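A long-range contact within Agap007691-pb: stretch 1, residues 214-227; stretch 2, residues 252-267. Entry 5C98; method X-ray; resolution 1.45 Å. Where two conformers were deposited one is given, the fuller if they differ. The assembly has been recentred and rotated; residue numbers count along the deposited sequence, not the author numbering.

Stretch 1 (214-227) VRRCLHNELRCKVV
Stretch 2 (252-267) QIVNSITPAHLAQIDE

Stretch 1 is a β-hairpin, strands 214-219 and 224-227 paired by Cys217 N to Val226 O (3.0 Å) and Val226 N to Cys217 O (2.9 Å); residues 220-222 turn with helical phi/psi and Arg223 is left-handed (67/51). Stretch 2 packs helices 252-256 and 259-267 against it, burying 598 Å².

Gln252 (t, t) and Ser256 (m) share a water with the turn: it donates to Leu222 O and Ser256 OG and accepts from Gln252 NE2. Buried Ile253 (m, p) lies nearest Leu222 in register, CA to CA 6.1 Å; its CG1 offers apolar surface to Cys224 CB at 4.1 Å. Ile257 leaves helical phi/psi (-69/137). Thr258 (p) caps the second helix through weak bonds, while its N donates to His261 ND1 (3.0 Å).

Leu222 (t, p), the most covered residue, lays CD1 over the His261 ring (m, 117°), 8° off the normal; that ring's edge meets the His219 face, planes at 76°. Buried His219 satisfies both nitrogens: NE2 donates to Gln264 OE1 (2.9 Å), ND1 accepts from Leu222 N (3.0 Å). Ile265 (m, t) buries CG2 against Val226 CG1 (3.9 Å), apolar on both sides. Exposed Arg215 NH2 reaches Asp266 O and OD1 through two waters.

The N-to-C directions of helix 259-267 and strand 214-219 lie 124° apart.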

# COMPACT_ATOMS: atom_id res chain seq x y z
N VAL A 214 21.95 -9.58 -9.12
CA VAL A 214 20.54 -9.22 -9.12
C VAL A 214 20.01 -9.14 -10.55
O VAL A 214 20.73 -8.81 -11.50
CB VAL A 214 20.27 -7.88 -8.39
CG1 VAL A 214 20.46 -8.04 -6.89
CG2 VAL A 214 21.14 -6.75 -8.95
N ARG A 215 18.72 -9.39 -10.69
CA ARG A 215 18.02 -9.16 -11.94
C ARG A 215 17.95 -7.66 -12.23
O ARG A 215 17.55 -6.86 -11.37
CB ARG A 215 16.62 -9.74 -11.84
CG ARG A 215 16.62 -11.26 -11.88
CD ARG A 215 15.29 -11.88 -11.52
NE ARG A 215 14.23 -11.60 -12.48
CZ ARG A 215 14.12 -12.17 -13.68
NH1 ARG A 215 15.05 -13.01 -14.11
NH2 ARG A 215 13.09 -11.87 -14.46
N ARG A 216 18.32 -7.27 -13.44
CA ARG A 216 18.44 -5.87 -13.80
C ARG A 216 18.11 -5.70 -15.28
O ARG A 216 18.20 -6.65 -16.07
CB ARG A 216 19.86 -5.37 -13.54
CG ARG A 216 20.94 -5.94 -14.49
CD ARG A 216 21.11 -5.13 -15.77
NE ARG A 216 22.15 -5.70 -16.63
CZ ARG A 216 21.94 -6.68 -17.51
NH1 ARG A 216 20.73 -7.21 -17.67
NH2 ARG A 216 22.94 -7.14 -18.25
N CYS A 217 17.72 -4.49 -15.64
CA CYS A 217 17.63 -4.12 -17.05
C CYS A 217 17.63 -2.61 -17.19
O CYS A 217 17.46 -1.86 -16.22
CB CYS A 217 16.40 -4.72 -17.73
SG CYS A 217 14.81 -4.12 -17.10
N LEU A 218 17.90 -2.17 -18.40
CA LEU A 218 17.60 -0.81 -18.79
C LEU A 218 16.23 -0.79 -19.42
O LEU A 218 15.79 -1.77 -20.02
CB LEU A 218 18.62 -0.32 -19.81
CG LEU A 218 20.09 -0.29 -19.41
CD1 LEU A 218 20.95 0.29 -20.55
CD2 LEU A 218 20.27 0.52 -18.15
N HIS A 219 15.53 0.34 -19.29
CA HIS A 219 14.26 0.53 -20.00
C HIS A 219 14.32 1.89 -20.67
O HIS A 219 14.04 2.92 -20.06
CB HIS A 219 13.02 0.36 -19.11
CG HIS A 219 11.79 0.09 -19.90
ND1 HIS A 219 11.30 0.97 -20.84
CD2 HIS A 219 10.98 -1.00 -19.94
CE1 HIS A 219 10.22 0.45 -21.40
NE2 HIS A 219 10.01 -0.74 -20.88
N ASN A 220 14.71 1.91 -21.95
CA ASN A 220 14.96 3.20 -22.58
C ASN A 220 13.66 3.96 -22.81
O ASN A 220 13.66 5.19 -22.77
CB ASN A 220 15.75 3.06 -23.90
CG ASN A 220 17.24 2.80 -23.69
OD1 ASN A 220 17.80 2.98 -22.61
ND2 ASN A 220 17.89 2.39 -24.77
N GLU A 221 12.54 3.27 -23.02
CA GLU A 221 11.29 3.99 -23.26
C GLU A 221 10.76 4.65 -21.99
O GLU A 221 10.29 5.79 -22.03
CB GLU A 221 10.23 3.05 -23.85
N LEU A 222 10.84 3.96 -20.85
CA LEU A 222 10.46 4.55 -19.57
C LEU A 222 11.52 5.50 -19.04
O LEU A 222 11.22 6.33 -18.17
CB LEU A 222 10.26 3.41 -18.58
CG LEU A 222 9.38 3.56 -17.35
CD1 LEU A 222 8.11 4.34 -17.60
CD2 LEU A 222 9.02 2.16 -16.89
N ARG A 223 12.74 5.41 -19.57
CA ARG A 223 13.87 6.24 -19.17
C ARG A 223 14.31 5.93 -17.75
O ARG A 223 14.47 6.84 -16.93
CB ARG A 223 13.61 7.75 -19.34
CG ARG A 223 12.93 8.17 -20.63
CD ARG A 223 13.79 7.85 -21.81
NE ARG A 223 15.00 8.66 -21.92
CZ ARG A 223 16.05 8.29 -22.66
NH1 ARG A 223 16.02 7.14 -23.35
NH2 ARG A 223 17.13 9.06 -22.71
N CYS A 224 14.53 4.66 -17.45
CA CYS A 224 15.00 4.29 -16.12
C CYS A 224 15.83 3.02 -16.16
O CYS A 224 15.68 2.18 -17.05
CB CYS A 224 13.85 4.18 -15.11
SG CYS A 224 12.68 2.85 -15.53
N LYS A 225 16.71 2.90 -15.17
CA LYS A 225 17.32 1.63 -14.81
C LYS A 225 16.40 0.88 -13.85
O LYS A 225 15.63 1.49 -13.11
CB LYS A 225 18.65 1.87 -14.10
CG LYS A 225 19.76 2.38 -14.95
CD LYS A 225 21.06 2.49 -14.16
CE LYS A 225 22.19 2.91 -15.04
NZ LYS A 225 23.46 3.05 -14.28
N VAL A 226 16.48 -0.44 -13.88
CA VAL A 226 15.62 -1.29 -13.06
C VAL A 226 16.46 -2.37 -12.40
O VAL A 226 17.26 -3.02 -13.07
CB VAL A 226 14.55 -1.97 -13.93
CG1 VAL A 226 13.58 -2.73 -13.09
CG2 VAL A 226 13.84 -0.93 -14.79
N VAL A 227 16.25 -2.58 -11.11
CA VAL A 227 16.73 -3.77 -10.44
C VAL A 227 15.57 -4.37 -9.66
O VAL A 227 14.71 -3.65 -9.13
CB VAL A 227 17.91 -3.50 -9.48
CG1 VAL A 227 19.19 -3.12 -10.23
CG2 VAL A 227 17.54 -2.48 -8.40
N GLN A 252 8.04 11.80 -14.38
CA GLN A 252 7.82 11.25 -15.72
C GLN A 252 7.67 9.73 -15.69
O GLN A 252 6.84 9.17 -16.40
CB GLN A 252 8.98 11.65 -16.64
CG GLN A 252 8.74 11.29 -18.09
CD GLN A 252 9.95 11.56 -18.96
OE1 GLN A 252 10.60 12.60 -18.84
NE2 GLN A 252 10.26 10.62 -19.84
N ILE A 253 8.48 9.05 -14.88
CA ILE A 253 8.36 7.60 -14.76
C ILE A 253 7.02 7.25 -14.11
O ILE A 253 6.31 6.35 -14.57
CB ILE A 253 9.54 7.04 -13.93
CG1 ILE A 253 10.82 6.91 -14.76
CG2 ILE A 253 9.22 5.65 -13.37
CD1 ILE A 253 11.39 8.15 -15.34
N VAL A 254 6.68 7.92 -13.02
CA VAL A 254 5.47 7.59 -12.29
C VAL A 254 4.25 7.78 -13.18
O VAL A 254 3.34 6.94 -13.20
CB VAL A 254 5.34 8.49 -11.05
CG1 VAL A 254 3.93 8.34 -10.41
CG2 VAL A 254 6.40 8.17 -10.05
N ASN A 255 4.22 8.86 -13.97
CA ASN A 255 3.05 9.09 -14.80
C ASN A 255 3.04 8.21 -16.04
O ASN A 255 1.97 7.90 -16.58
CB ASN A 255 2.97 10.56 -15.17
CG ASN A 255 2.41 11.38 -14.06
OD1 ASN A 255 1.50 10.94 -13.36
ND2 ASN A 255 2.94 12.58 -13.88
N SER A 256 4.19 7.78 -16.51
CA SER A 256 4.29 6.99 -17.73
C SER A 256 3.97 5.52 -17.53
O SER A 256 3.45 4.87 -18.44
CB SER A 256 5.71 7.09 -18.29
OG SER A 256 6.01 8.39 -18.80
N ILE A 257 4.27 4.97 -16.35
CA ILE A 257 4.34 3.53 -16.21
C ILE A 257 2.95 2.90 -16.34
O ILE A 257 1.96 3.36 -15.77
CB ILE A 257 5.02 3.15 -14.89
CG1 ILE A 257 5.35 1.64 -14.88
CG2 ILE A 257 4.18 3.58 -13.72
CD1 ILE A 257 6.13 1.22 -13.62
N THR A 258 2.90 1.80 -17.08
CA THR A 258 1.70 0.98 -17.24
C THR A 258 2.04 -0.48 -17.01
O THR A 258 3.21 -0.87 -16.98
CB THR A 258 1.15 1.11 -18.66
OG1 THR A 258 2.07 0.48 -19.57
CG2 THR A 258 0.95 2.57 -19.03
N PRO A 259 1.02 -1.33 -16.89
CA PRO A 259 1.31 -2.77 -16.79
C PRO A 259 2.09 -3.31 -17.98
O PRO A 259 2.85 -4.27 -17.82
CB PRO A 259 -0.09 -3.40 -16.70
CG PRO A 259 -0.90 -2.29 -16.05
CD PRO A 259 -0.41 -1.04 -16.70
N ALA A 260 1.94 -2.70 -19.15
CA ALA A 260 2.71 -3.15 -20.30
C ALA A 260 4.20 -2.99 -20.03
O ALA A 260 4.99 -3.84 -20.42
CB ALA A 260 2.31 -2.40 -21.56
N HIS A 261 4.58 -1.91 -19.35
CA HIS A 261 5.99 -1.73 -19.01
C HIS A 261 6.46 -2.79 -18.03
O HIS A 261 7.61 -3.24 -18.10
CB HIS A 261 6.23 -0.37 -18.38
CG HIS A 261 6.07 0.77 -19.31
ND1 HIS A 261 5.11 1.73 -19.14
CD2 HIS A 261 6.76 1.11 -20.43
CE1 HIS A 261 5.21 2.63 -20.10
NE2 HIS A 261 6.20 2.28 -20.90
N LEU A 262 5.62 -3.12 -17.04
CA LEU A 262 5.97 -4.18 -16.10
C LEU A 262 6.20 -5.50 -16.82
O LEU A 262 7.15 -6.22 -16.51
CB LEU A 262 4.89 -4.32 -15.03
CG LEU A 262 4.71 -3.11 -14.11
CD1 LEU A 262 3.58 -3.32 -13.10
CD2 LEU A 262 6.02 -2.83 -13.36
N ALA A 263 5.36 -5.81 -17.82
CA ALA A 263 5.54 -7.02 -18.61
C ALA A 263 6.85 -6.98 -19.39
O ALA A 263 7.56 -7.98 -19.47
CB ALA A 263 4.37 -7.21 -19.57
N GLN A 264 7.18 -5.82 -19.96
CA GLN A 264 8.44 -5.69 -20.70
C GLN A 264 9.63 -5.84 -19.77
O GLN A 264 10.63 -6.48 -20.12
CB GLN A 264 8.53 -4.31 -21.35
CG GLN A 264 7.58 -4.10 -22.51
CD GLN A 264 7.69 -2.70 -23.08
OE1 GLN A 264 7.72 -1.72 -22.34
NE2 GLN A 264 7.78 -2.61 -24.40
N ILE A 265 9.55 -5.23 -18.60
CA ILE A 265 10.59 -5.41 -17.60
C ILE A 265 10.77 -6.88 -17.27
O ILE A 265 11.89 -7.40 -17.26
CB ILE A 265 10.25 -4.58 -16.35
CG1 ILE A 265 10.49 -3.09 -16.64
CG2 ILE A 265 11.09 -5.00 -15.14
CD1 ILE A 265 9.87 -2.18 -15.63
N ASP A 266 9.66 -7.58 -16.99
CA ASP A 266 9.77 -9.00 -16.66
C ASP A 266 10.46 -9.80 -17.77
O ASP A 266 11.20 -10.74 -17.48
CB ASP A 266 8.39 -9.58 -16.36
CG ASP A 266 7.86 -9.15 -15.00
OD1 ASP A 266 8.68 -8.75 -14.14
OD2 ASP A 266 6.64 -9.22 -14.78
N GLU A 267 10.28 -9.41 -19.03
CA GLU A 267 10.90 -10.13 -20.14
C GLU A 267 12.38 -9.79 -20.29
O GLU A 267 13.16 -10.61 -20.80
CB GLU A 267 10.20 -9.77 -21.45
CG GLU A 267 8.72 -10.08 -21.47
O HOH W 1 13.50 -12.22 -17.56
O HOH W 2 10.49 -10.63 -13.45
O HOH W 3 9.12 8.10 -18.71